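Local structure of beta-lactamase/D-alanine Carboxypeptidase (Yersinia pestis, 3RJU) at residues R53-I58 with C205-I210; S62-M67 with G227-T232; T68-V73 with D185-P190; L191-T196 with P233-H238. The protein is probably a serine hydrolase of the penicillin-binding protein and class C beta-lactamase family, acting on beta-lactams or on D-alanine-terminated peptidoglycan peptides. One frame throughout, in Å; residues are numbered along the deposited sequence.

Contact 1 (R53-I58 with C205-I210)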
loop_
_atom_site.group_PDB
_atom_site.type_symbol
_atom_site.label_atom_id
_atom_site.label_comp_id
_atom_site.label_asym_id
_atom_site.label_seq_id
_atom_site.Cartn_x
_atom_site.Cartn_y
_atom_site.Cartn_z
ATOM N N ARG A 53 -14.937 8.751 11.385
ATOM C CA ARG A 53 -14.760 10.172 11.121
ATOM C C ARG A 53 -13.563 10.380 10.211
ATOM O O ARG A 53 -12.752 9.468 10.034
ATOM C CB ARG A 53 -14.515 10.936 12.424
ATOM C CG ARG A 53 -15.636 10.838 13.446
ATOM C CD ARG A 53 -15.273 11.632 14.688
ATOM N NE ARG A 53 -15.004 13.031 14.354
ATOM C CZ ARG A 53 -14.039 13.768 14.899
ATOM N NH1 ARG A 53 -13.237 13.247 15.823
ATOM N NH2 ARG A 53 -13.878 15.030 14.519
ATOM N N PRO A 54 -13.444 11.589 9.639
ATOM C CA PRO A 54 -12.279 11.897 8.795
ATOM C C PRO A 54 -10.961 11.632 9.506
ATOM O O PRO A 54 -9.958 11.323 8.854
ATOM C CB PRO A 54 -12.418 13.405 8.539
ATOM C CG PRO A 54 -13.922 13.641 8.593
ATOM C CD PRO A 54 -14.420 12.701 9.684
ATOM N N ASP A 55 -10.949 11.774 10.827
ATOM C CA ASP A 55 -9.721 11.585 11.577
ATOM C C ASP A 55 -9.714 10.283 12.365
ATOM O O ASP A 55 -8.906 10.129 13.270
ATOM C CB ASP A 55 -9.455 12.763 12.510
ATOM C CG ASP A 55 -10.502 12.880 13.599
ATOM O OD1 ASP A 55 -11.463 12.082 13.597
ATOM O OD2 ASP A 55 -10.371 13.770 14.454
ATOM N N SER A 56 -10.582 9.331 12.014
ATOM C CA SER A 56 -10.463 7.990 12.595
ATOM C C SER A 56 -9.128 7.370 12.176
ATOM O O SER A 56 -8.751 7.418 10.994
ATOM C CB SER A 56 -11.615 7.086 12.144
ATOM O OG SER A 56 -12.835 7.479 12.742
ATOM N N LEU A 57 -8.404 6.797 13.135
ATOM C CA LEU A 57 -7.138 6.147 12.801
ATOM C C LEU A 57 -7.425 4.791 12.183
ATOM O O LEU A 57 -8.313 4.051 12.632
ATOM C CB LEU A 57 -6.210 6.003 14.019
ATOM C CG LEU A 57 -4.713 6.002 13.672
ATOM C CD1 LEU A 57 -4.277 7.383 13.188
ATOM C CD2 LEU A 57 -3.851 5.548 14.852
ATOM N N ILE A 58 -6.650 4.459 11.164
ATOM C CA ILE A 58 -6.797 3.190 10.467
ATOM C C ILE A 58 -5.413 2.581 10.248
ATOM O O ILE A 58 -4.408 3.307 10.242
ATOM C CB ILE A 58 -7.486 3.379 9.101
ATOM C CG1 ILE A 58 -6.650 4.268 8.170
ATOM C CG2 ILE A 58 -8.878 3.986 9.284
ATOM C CD1 ILE A 58 -7.303 4.516 6.800
ATOM N N CYS A 205 -3.888 6.448 19.087
ATOM C CA CYS A 205 -4.382 5.093 19.320
ATOM C C CYS A 205 -5.851 5.007 19.765
ATOM O O CYS A 205 -6.574 4.082 19.364
ATOM C CB CYS A 205 -3.475 4.348 20.291
ATOM S SG CYS A 205 -1.906 3.812 19.505
ATOM N N LYS A 206 -6.300 5.962 20.570
ATOM C CA LYS A 206 -7.687 5.934 21.036
ATOM C C LYS A 206 -8.662 6.078 19.869
ATOM O O LYS A 206 -9.832 5.717 19.994
ATOM C CB LYS A 206 -7.958 7.029 22.082
ATOM C CG LYS A 206 -7.996 8.405 21.480
ATOM C CD LYS A 206 -8.425 9.491 22.460
ATOM C CE LYS A 206 -8.404 10.837 21.750
ATOM N NZ LYS A 206 -8.525 11.977 22.712
ATOM N N ARG A 207 -8.174 6.600 18.740
ATOM C CA ARG A 207 -9.003 6.789 17.546
ATOM C C ARG A 207 -8.926 5.625 16.567
ATOM O O ARG A 207 -9.606 5.637 15.541
ATOM C CB ARG A 207 -8.638 8.102 16.831
ATOM C CG ARG A 207 -8.939 9.348 17.661
ATOM C CD ARG A 207 -8.624 10.625 16.873
ATOM N NE ARG A 207 -7.236 11.072 17.025
ATOM C CZ ARG A 207 -6.381 11.271 16.027
ATOM N NH1 ARG A 207 -6.740 11.042 14.769
ATOM N NH2 ARG A 207 -5.158 11.721 16.291
ATOM N N LEU A 208 -8.122 4.611 16.882
ATOM C CA LEU A 208 -7.966 3.463 15.974
ATOM C C LEU A 208 -9.258 2.644 15.960
ATOM O O LEU A 208 -9.797 2.271 17.027
ATOM C CB LEU A 208 -6.777 2.588 16.386
ATOM C CG LEU A 208 -6.452 1.423 15.442
ATOM C CD1 LEU A 208 -5.945 1.931 14.084
ATOM C CD2 LEU A 208 -5.451 0.467 16.076
HETATM N N MSE A 209 -9.794 2.430 14.760
HETATM C CA MSE A 209 -11.001 1.628 14.591
HETATM C C MSE A 209 -10.673 0.175 14.921
HETATM O O MSE A 209 -9.511 -0.242 14.834
HETATM C CB MSE A 209 -11.522 1.749 13.156
HETATM C CG MSE A 209 -11.868 3.192 12.746
HETATM SE SE MSE A 209 -12.372 3.264 10.873
HETATM C CE MSE A 209 -13.818 1.946 10.838
ATOM N N ILE A 210 -11.703 -0.587 15.288
ATOM C CA ILE A 210 -11.555 -1.949 15.760
ATOM C C ILE A 210 -12.532 -2.869 15.034
ATOM O O ILE A 210 -13.723 -2.573 14.933
ATOM C CB ILE A 210 -11.815 -2.037 17.276
ATOM C CG1 ILE A 210 -10.716 -1.279 18.043
ATOM C CG2 ILE A 210 -11.888 -3.483 17.728
ATOM C CD1 ILE A 210 -10.995 -1.099 19.542
HETATM O O HOH W 1 -12.109 6.785 15.431
#
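Arg-207 and Leu-57 meet where two type I beta turns, Arg-53 to Ser-56 and Cys-205 to Leu-208, bring loops of the serine beta-lactamase fold together in a single beta bridge between Leu-57 and Leu-208. The pair illustrates how one arginine can tie down the backbone of a neighbouring turn. Arg-207 CB rests beside Leu-57 N and CB. CG lies anti to the carbonyl carbon (chi1 -65°), CD passes 3.6 Å from Asp-55 O, and NE and NH2 are bonded beyond the two segments, NH2 to Glu-203 and Asn-195. The remaining amino group, NH1, gives a hydrogen bond of 2.8 Å to Asp-55 O, which lies within 1° of the guanidinium plane while the nitrogen lies in the carbonyl plane. Main-chain bonds flank the bridge: Leu-57 N donates to Arg-207 O, and Met-209 N donates to Leu-57 O at 3.1 Å. Leu-208 CD1 packs over the same peptide, 3.5 Å from Leu-57 O. On the side of Ser-56 and Ile-58, Met-209 runs alongside Ile-58, its SE 3.9 Å from Ile-58 CG2, and Phe-309 of strand 309-316 touches both. A water completes the seam, bonded to Ser-56 OG at 2.9 Å and donating to Arg-207 O at 2.8 Å.

Contact 2 (S62-M67 with G227-T232)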
loop_
_atom_site.group_PDB
_atom_site.type_symbol
_atom_site.label_atom_id
_atom_site.label_comp_id
_atom_site.label_asym_id
_atom_site.label_seq_id
_atom_site.Cartn_x
_atom_site.Cartn_y
_atom_site.Cartn_z
ATOM N N SER A 62 -0.944 -2.884 3.448
ATOM C CA SER A 62 0.013 -2.843 2.328
ATOM C C SER A 62 -0.094 -1.638 1.383
ATOM O O SER A 62 0.690 -1.515 0.434
ATOM C CB SER A 62 -0.005 -4.159 1.543
ATOM O OG SER A 62 0.424 -5.226 2.375
ATOM N N ILE A 63 -1.043 -0.736 1.615
ATOM C CA ILE A 63 -0.979 0.548 0.911
ATOM C C ILE A 63 0.380 1.188 1.255
ATOM O O ILE A 63 0.934 1.982 0.480
ATOM C CB ILE A 63 -2.164 1.496 1.305
ATOM C CG1 ILE A 63 -3.519 0.848 0.982
ATOM C CG2 ILE A 63 -2.053 2.819 0.602
ATOM C CD1 ILE A 63 -3.711 0.471 -0.462
ATOM N N THR A 64 0.924 0.794 2.408
ATOM C CA THR A 64 2.263 1.206 2.850
ATOM C C THR A 64 3.296 1.016 1.739
ATOM O O THR A 64 4.174 1.861 1.558
ATOM C CB THR A 64 2.723 0.377 4.077
ATOM O OG1 THR A 64 1.891 0.689 5.201
ATOM C CG2 THR A 64 4.192 0.693 4.445
ATOM N N LYS A 65 3.191 -0.080 0.988
ATOM C CA LYS A 65 4.178 -0.372 -0.063
ATOM C C LYS A 65 4.240 0.719 -1.126
ATOM O O LYS A 65 5.312 0.983 -1.677
ATOM C CB LYS A 65 3.856 -1.706 -0.726
ATOM C CG LYS A 65 4.023 -2.901 0.203
ATOM C CD LYS A 65 3.805 -4.211 -0.530
ATOM C CE LYS A 65 4.129 -5.430 0.337
ATOM N NZ LYS A 65 3.203 -5.556 1.514
ATOM N N LEU A 66 3.108 1.361 -1.414
ATOM C CA LEU A 66 3.104 2.472 -2.389
ATOM C C LEU A 66 3.936 3.646 -1.897
ATOM O O LEU A 66 4.570 4.353 -2.682
ATOM C CB LEU A 66 1.674 2.947 -2.677
ATOM C CG LEU A 66 0.689 1.862 -3.142
ATOM C CD1 LEU A 66 -0.660 2.519 -3.454
ATOM C CD2 LEU A 66 1.261 1.130 -4.355
HETATM N N MSE A 67 3.931 3.859 -0.589
HETATM C CA MSE A 67 4.755 4.918 -0.009
HETATM C C MSE A 67 6.243 4.537 0.014
HETATM O O MSE A 67 7.102 5.386 -0.192
HETATM C CB MSE A 67 4.241 5.289 1.389
HETATM C CG MSE A 67 2.825 5.864 1.326
HETATM SE SE MSE A 67 2.110 6.442 3.006
HETATM C CE MSE A 67 0.252 6.749 2.433
ATOM N N GLY A 227 3.932 -2.762 5.465
ATOM C CA GLY A 227 2.559 -2.689 5.936
ATOM C C GLY A 227 2.187 -1.928 7.189
ATOM O O GLY A 227 1.008 -1.873 7.523
ATOM N N GLY A 228 3.157 -1.334 7.880
ATOM C CA GLY A 228 2.889 -0.825 9.219
ATOM C C GLY A 228 2.189 0.515 9.372
ATOM O O GLY A 228 1.847 0.906 10.483
ATOM N N ILE A 229 2.004 1.248 8.279
ATOM C CA ILE A 229 1.604 2.650 8.408
ATOM C C ILE A 229 0.166 2.810 8.912
ATOM O O ILE A 229 -0.753 2.164 8.422
ATOM C CB ILE A 229 1.854 3.459 7.092
ATOM C CG1 ILE A 229 3.358 3.571 6.810
ATOM C CG2 ILE A 229 1.195 4.857 7.162
ATOM C CD1 ILE A 229 3.667 4.231 5.473
ATOM N N TYR A 230 -0.002 3.638 9.933
ATOM C CA TYR A 230 -1.322 4.099 10.350
ATOM C C TYR A 230 -1.621 5.402 9.628
ATOM O O TYR A 230 -0.722 6.207 9.385
ATOM C CB TYR A 230 -1.360 4.385 11.833
ATOM C CG TYR A 230 -1.051 3.246 12.769
ATOM C CD1 TYR A 230 -2.084 2.490 13.345
ATOM C CD2 TYR A 230 0.260 2.959 13.151
ATOM C CE1 TYR A 230 -1.819 1.477 14.236
ATOM C CE2 TYR A 230 0.535 1.925 14.059
ATOM C CZ TYR A 230 -0.503 1.212 14.609
ATOM O OH TYR A 230 -0.240 0.200 15.511
ATOM N N SER A 231 -2.891 5.637 9.316
ATOM C CA SER A 231 -3.277 6.911 8.729
ATOM C C SER A 231 -4.721 7.253 9.109
ATOM O O SER A 231 -5.269 6.698 10.085
ATOM C CB SER A 231 -3.073 6.883 7.206
ATOM O OG SER A 231 -3.201 8.177 6.636
ATOM N N THR A 232 -5.345 8.144 8.345
ATOM C CA THR A 232 -6.761 8.452 8.535
ATOM C C THR A 232 -7.363 8.649 7.154
ATOM O O THR A 232 -6.630 8.869 6.179
ATOM C CB THR A 232 -6.956 9.768 9.304
ATOM O OG1 THR A 232 -6.327 10.826 8.560
ATOM C CG2 THR A 232 -6.362 9.691 10.725
#
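Thr-64 and Ile-229 carry this contact, an example of a buried hydroxyl serving two separate stretches of backbone at once. The polar part is a single bond across the segments: Ile-229 N donates to Thr-64 OG1 at 3.1 Å with an N-H...O angle of 156°. The same oxygen is hydrogen-bonded to Ala-61 O, so the threonine links Ala-61, three residues back, to the chain at Ile-229. Its chi1 of -66° turns OG1 to the peptide N-H of Ile-229 and CG2 to Gly-227 N and the Ile-229 CD1 methyl.

The rest is van der Waals packing. OG1 also lies 3.3 Å from Gly-227 C, while Thr-64 CB sits 3.6 Å from Gly-227 CA. CG2 approaches Ile-229 CD1 at 3.7 Å, the two side chains crossing at a slant. Met-67, extended beyond CG, brings SE to the same methyl, 3.7 Å from Ile-229 CD1.

Beside this apolar patch lies a pattern like the SxxK motif of serine penicillin-binding proteins, in which Ser-62 holds the position of the probable nucleophile. Lys-65 NZ donates to Ser-62 OG at 2.9 Å, and it also bonds Tyr-159, Asn-161 and Ser-226 O. A citrate, probably from the crystallisation liquor, is hydrogen-bonded to Ser-62 OG, consistent with a pocket here.

In the fold, the contact joins the N-terminal part of helix 64-77 to the chain entering strand 230-231, with helix 179-191 touching Met-67 and Ile-229 and helix 233-241 touching Met-67 and Ser-231.

Contact 3 (T68-V73 with D185-P190)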
loop_
_atom_site.group_PDB
_atom_site.type_symbol
_atom_site.label_atom_id
_atom_site.label_comp_id
_atom_site.label_asym_id
_atom_site.label_seq_id
_atom_site.Cartn_x
_atom_site.Cartn_y
_atom_site.Cartn_z
ATOM N N THR A 68 6.550 3.274 0.278
ATOM C CA THR A 68 7.942 2.824 0.194
ATOM C C THR A 68 8.467 3.041 -1.217
ATOM O O THR A 68 9.552 3.585 -1.403
ATOM C CB THR A 68 8.066 1.352 0.565
ATOM O OG1 THR A 68 7.309 1.128 1.768
ATOM C CG2 THR A 68 9.528 0.970 0.789
ATOM N N SER A 69 7.698 2.633 -2.222
ATOM C CA SER A 69 8.120 2.887 -3.607
ATOM C C SER A 69 8.186 4.375 -3.941
ATOM O O SER A 69 9.072 4.813 -4.689
ATOM C CB SER A 69 7.239 2.118 -4.597
ATOM O OG SER A 69 7.661 0.758 -4.619
ATOM N N GLU A 70 7.268 5.162 -3.377
ATOM C CA GLU A 70 7.317 6.614 -3.554
ATOM C C GLU A 70 8.651 7.181 -3.062
ATOM O O GLU A 70 9.309 7.966 -3.749
ATOM C CB GLU A 70 6.172 7.311 -2.795
ATOM C CG GLU A 70 6.323 8.849 -2.817
ATOM C CD GLU A 70 5.143 9.621 -2.280
ATOM O OE1 GLU A 70 4.287 9.014 -1.668
ATOM O OE2 GLU A 70 5.106 10.870 -2.446
ATOM N N ILE A 71 9.041 6.785 -1.857
ATOM C CA ILE A 71 10.315 7.210 -1.293
ATOM C C ILE A 71 11.492 6.757 -2.152
ATOM O O ILE A 71 12.416 7.544 -2.399
ATOM C CB ILE A 71 10.448 6.761 0.176
ATOM C CG1 ILE A 71 9.422 7.528 1.021
ATOM C CG2 ILE A 71 11.879 6.987 0.711
ATOM C CD1 ILE A 71 9.272 7.008 2.433
HETATM N N MSE A 72 11.468 5.513 -2.621
HETATM C CA MSE A 72 12.523 5.042 -3.515
HETATM C C MSE A 72 12.609 5.924 -4.770
HETATM O O MSE A 72 13.689 6.350 -5.174
HETATM C CB MSE A 72 12.296 3.588 -3.915
HETATM C CG MSE A 72 13.385 3.040 -4.834
HETATM SE SE MSE A 72 12.943 1.259 -5.494
HETATM C CE MSE A 72 11.321 1.727 -6.478
ATOM N N VAL A 73 11.465 6.210 -5.382
ATOM C CA VAL A 73 11.443 7.024 -6.596
ATOM C C VAL A 73 11.957 8.445 -6.314
ATOM O O VAL A 73 12.737 9.010 -7.098
ATOM C CB VAL A 73 10.026 7.029 -7.212
ATOM C CG1 VAL A 73 9.858 8.135 -8.241
ATOM C CG2 VAL A 73 9.723 5.660 -7.814
ATOM N N ASP A 185 9.731 13.294 6.088
ATOM C CA ASP A 185 10.323 14.349 5.253
ATOM C C ASP A 185 9.899 14.310 3.785
ATOM O O ASP A 185 9.740 15.373 3.144
ATOM C CB ASP A 185 11.858 14.329 5.346
ATOM C CG ASP A 185 12.362 14.594 6.750
ATOM O OD1 ASP A 185 11.566 15.056 7.598
ATOM O OD2 ASP A 185 13.561 14.341 7.004
ATOM N N LYS A 186 9.738 13.103 3.244
ATOM C CA LYS A 186 9.389 12.952 1.832
ATOM C C LYS A 186 7.888 12.913 1.561
ATOM O O LYS A 186 7.455 13.237 0.462
ATOM C CB LYS A 186 10.038 11.696 1.229
ATOM C CG LYS A 186 11.554 11.776 1.059
ATOM C CD LYS A 186 11.923 12.973 0.223
ATOM C CE LYS A 186 13.261 12.783 -0.475
ATOM N NZ LYS A 186 13.586 13.982 -1.295
ATOM N N ILE A 187 7.099 12.498 2.553
ATOM C CA ILE A 187 5.677 12.288 2.314
ATOM C C ILE A 187 4.742 13.062 3.244
ATOM O O ILE A 187 3.978 13.931 2.799
ATOM C CB ILE A 187 5.300 10.796 2.372
ATOM C CG1 ILE A 187 6.071 10.022 1.307
ATOM C CG2 ILE A 187 3.794 10.632 2.151
ATOM C CD1 ILE A 187 5.748 8.516 1.257
ATOM N N THR A 188 4.771 12.732 4.526
ATOM C CA THR A 188 3.709 13.197 5.414
ATOM C C THR A 188 3.815 14.676 5.816
ATOM O O THR A 188 2.805 15.367 5.884
ATOM C CB THR A 188 3.566 12.299 6.672
ATOM O OG1 THR A 188 4.706 12.467 7.531
ATOM C CG2 THR A 188 3.417 10.826 6.264
ATOM N N ALA A 189 5.020 15.168 6.098
ATOM C CA ALA A 189 5.145 16.565 6.489
ATOM C C ALA A 189 4.762 17.541 5.361
ATOM O O ALA A 189 4.008 18.497 5.597
ATOM C CB ALA A 189 6.541 16.871 7.073
ATOM N N PRO A 190 5.252 17.300 4.129
ATOM C CA PRO A 190 4.873 18.233 3.059
ATOM C C PRO A 190 3.373 18.252 2.777
ATOM O O PRO A 190 2.854 19.271 2.322
ATOM C CB PRO A 190 5.631 17.703 1.834
ATOM C CG PRO A 190 6.811 16.971 2.419
ATOM C CD PRO A 190 6.310 16.363 3.704
#
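Glu-70 and Ile-187 meet tip to tip where helices 64-77 and 179-191 pack in the helical part of the beta-lactamase fold. The short segments run at 113° to each other, their axes 10.0 Å apart at closest approach, and the contact shows how a charged side chain can pack against a hydrocarbon while its oxygens bond elsewhere. Glu-70 comes first along the segment. CG lies anti to the backbone N (chi1 172°) and the chain is extended beyond it, bringing the carboxylate beside the isoleucine: OE1 is 3.3 Å from Ile-187 CD1, and CD is 3.7 Å from Ile-187 CG1. The charge is met outside the pair. OE2 forms salt bridges with Lys-74 and Lys-252, while OE1 is hydrogen-bonded to Trp-239 NE1.

Next in sequence, Ile-71 crosses Ile-187 at about a right angle. Its CG1 also lies 4.2 Å from Lys-186 CB, so the base of the lysine side chain joins the packing while its amino group turns off to a salt bridge with Asp-78. Across from these residues, helix 179-191 contains a wider pi-type turn at 185-188, and Lys-186 O is hydrogen-bonded to Lys-74 NZ, a polar link between the helices beside the apolar packing. No hydrogen bond crosses the two segments themselves; their apolar centre is Ile-71 CG1 lying 3.8 Å from Ile-187 CD1.

Contact 4 (L191-T196 with P233-H238)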
loop_
_atom_site.group_PDB
_atom_site.type_symbol
_atom_site.label_atom_id
_atom_site.label_comp_id
_atom_site.label_asym_id
_atom_site.label_seq_id
_atom_site.Cartn_x
_atom_site.Cartn_y
_atom_site.Cartn_z
ATOM N N LEU A 191 2.680 17.152 3.046
ATOM C CA LEU A 191 1.257 17.088 2.746
ATOM C C LEU A 191 0.387 17.326 3.974
ATOM O O LEU A 191 -0.837 17.331 3.877
ATOM C CB LEU A 191 0.904 15.758 2.095
ATOM C CG LEU A 191 1.454 15.514 0.694
ATOM C CD1 LEU A 191 1.059 14.115 0.231
ATOM C CD2 LEU A 191 0.935 16.573 -0.270
ATOM N N GLY A 192 1.016 17.553 5.122
ATOM C CA GLY A 192 0.264 17.813 6.337
ATOM C C GLY A 192 -0.574 16.626 6.774
ATOM O O GLY A 192 -1.662 16.805 7.333
HETATM N N MSE A 193 -0.073 15.419 6.513
HETATM C CA MSE A 193 -0.717 14.181 6.947
HETATM C C MSE A 193 -0.309 13.914 8.389
HETATM O O MSE A 193 0.590 13.094 8.676
HETATM C CB MSE A 193 -0.306 13.026 6.045
HETATM C CG MSE A 193 -0.774 13.224 4.585
HETATM SE SE MSE A 193 0.125 12.049 3.318
HETATM C CE MSE A 193 -0.722 10.399 3.842
ATOM N N LYS A 194 -0.978 14.627 9.287
ATOM C CA LYS A 194 -0.546 14.761 10.667
ATOM C C LYS A 194 -0.853 13.519 11.473
ATOM O O LYS A 194 -0.425 13.413 12.619
ATOM C CB LYS A 194 -1.250 15.948 11.309
ATOM C CG LYS A 194 -2.761 15.807 11.216
ATOM C CD LYS A 194 -3.523 17.029 11.683
ATOM C CE LYS A 194 -5.016 16.843 11.421
ATOM N NZ LYS A 194 -5.803 18.062 11.779
ATOM N N ASN A 195 -1.607 12.592 10.890
ATOM C CA ASN A 195 -1.907 11.345 11.591
ATOM C C ASN A 195 -1.380 10.106 10.885
ATOM O O ASN A 195 -1.878 9.003 11.108
ATOM C CB ASN A 195 -3.417 11.218 11.823
ATOM C CG ASN A 195 -3.898 12.106 12.936
ATOM O OD1 ASN A 195 -3.342 12.085 14.025
ATOM N ND2 ASN A 195 -4.909 12.924 12.659
ATOM N N THR A 196 -0.379 10.287 10.027
ATOM C CA THR A 196 0.173 9.180 9.251
ATOM C C THR A 196 1.549 8.846 9.818
ATOM O O THR A 196 2.463 9.682 9.792
ATOM C CB THR A 196 0.227 9.514 7.742
ATOM O OG1 THR A 196 -1.106 9.768 7.264
ATOM C CG2 THR A 196 0.844 8.361 6.931
ATOM N N PRO A 233 -8.694 8.583 7.047
ATOM C CA PRO A 233 -9.273 8.864 5.735
ATOM C C PRO A 233 -8.854 10.239 5.190
ATOM O O PRO A 233 -8.510 10.339 4.013
ATOM C CB PRO A 233 -10.781 8.806 6.009
ATOM C CG PRO A 233 -10.888 7.757 7.130
ATOM C CD PRO A 233 -9.699 8.094 8.010
ATOM N N GLU A 234 -8.848 11.278 6.017
ATOM C CA GLU A 234 -8.536 12.607 5.490
ATOM C C GLU A 234 -7.065 12.702 5.041
ATOM O O GLU A 234 -6.761 13.348 4.027
ATOM C CB GLU A 234 -8.914 13.722 6.496
ATOM C CG GLU A 234 -8.001 13.800 7.699
ATOM C CD GLU A 234 -8.535 14.693 8.801
ATOM O OE1 GLU A 234 -9.567 15.378 8.585
ATOM O OE2 GLU A 234 -7.911 14.720 9.887
ATOM N N ASP A 235 -6.155 12.063 5.775
ATOM C CA ASP A 235 -4.744 12.067 5.365
ATOM C C ASP A 235 -4.601 11.343 4.034
ATOM O O ASP A 235 -3.855 11.800 3.147
ATOM C CB ASP A 235 -3.842 11.367 6.391
ATOM C CG ASP A 235 -3.507 12.238 7.597
ATOM O OD1 ASP A 235 -4.123 13.303 7.802
ATOM O OD2 ASP A 235 -2.611 11.842 8.360
HETATM N N MSE A 236 -5.283 10.206 3.899
HETATM C CA MSE A 236 -5.197 9.416 2.676
HETATM C C MSE A 236 -5.814 10.133 1.489
HETATM O O MSE A 236 -5.346 9.964 0.351
HETATM C CB MSE A 236 -5.813 8.023 2.865
HETATM C CG MSE A 236 -5.068 7.170 3.884
HETATM SE SE MSE A 236 -3.176 6.963 3.423
HETATM C CE MSE A 236 -3.458 6.236 1.652
ATOM N N GLN A 237 -6.855 10.937 1.733
ATOM C CA GLN A 237 -7.391 11.777 0.665
ATOM C C GLN A 237 -6.280 12.676 0.095
ATOM O O GLN A 237 -6.104 12.787 -1.122
ATOM C CB GLN A 237 -8.546 12.658 1.158
ATOM C CG GLN A 237 -9.097 13.571 0.088
ATOM C CD GLN A 237 -9.926 14.718 0.664
ATOM O OE1 GLN A 237 -10.634 14.544 1.659
ATOM N NE2 GLN A 237 -9.836 15.895 0.040
ATOM N N HIS A 238 -5.544 13.337 0.985
ATOM C CA HIS A 238 -4.484 14.244 0.558
ATOM C C HIS A 238 -3.384 13.515 -0.213
ATOM O O HIS A 238 -2.889 14.034 -1.216
ATOM C CB HIS A 238 -3.912 15.014 1.756
ATOM C CG HIS A 238 -4.914 15.900 2.426
ATOM N ND1 HIS A 238 -5.666 16.823 1.731
ATOM C CD2 HIS A 238 -5.301 15.998 3.721
ATOM C CE1 HIS A 238 -6.473 17.454 2.567
ATOM N NE2 HIS A 238 -6.272 16.970 3.782
HETATM O O HOH W 2 -4.880 15.704 6.722
HETATM O O HOH W 3 -8.159 16.577 11.782
HETATM O O HOH W 4 -5.785 13.121 9.988
#
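The carboxylate of Asp-235 is the flat group that meets the turn Met-193 to Thr-196, and both lone pairs of OD2 are used. Asn-195 N donates to the syn lone pair at 2.8 Å, and Thr-196 OG1, also hydrogen-bonded to Ser-231 OG of strand 230-231, to the anti lone pair at 2.8 Å. OD1 accepts from two waters; one, at 2.7 Å, lies at the edge of the His-238 ring in its plane, and the other also donates to Glu-234 OE2 and accepts from Asn-195 ND2, whose amide is held at OD1 by Arg-207 NH2 and Gln-204 NE2. This is a worked case of a helix-borne aspartate holding a type I turn. Met-193 CB packs 3.5 Å from OD2 of Asp-235, and its chain, bent at chi3 (72°), brings CE to 3.5 Å from Asp-235 O. Farther out, a water bridges Lys-194 NZ and Glu-234 OE2, whose charges are 4.4 Å apart.

Leu-191 and Gly-192, which closes helix 179-191 with a Schellman motif, lead into the turn. Thr-232 caps the N-terminus of helix 233-241, Met-67 of helix 64-77 touches both Met-193 and Met-236, and strand 25-32 packs against Pro-233 and Gln-237.

Residues 227-238 thread these contacts together: strand 230-231 in contact 2 leads through Thr-232 into the helix of contact 4. Contact 1 joins the former where Ile-58 N lies 2.8 Å from Ser-231 O, and the latter through Pro-54 O, 3.0 Å from Glu-234 N. Contacts 2 and 3 share helix 64-77, with Met-67 CB 3.6 Å from Ile-187 CD1, while Thr-188 O lies 2.9 Å from Met-193 N between contacts 3 and 4. Contact 2, at the probable active site with its citrate, has its centre about 11, 12 and 15 Å from those of contacts 3, 4 and 1; contacts 1 and 3 do not touch.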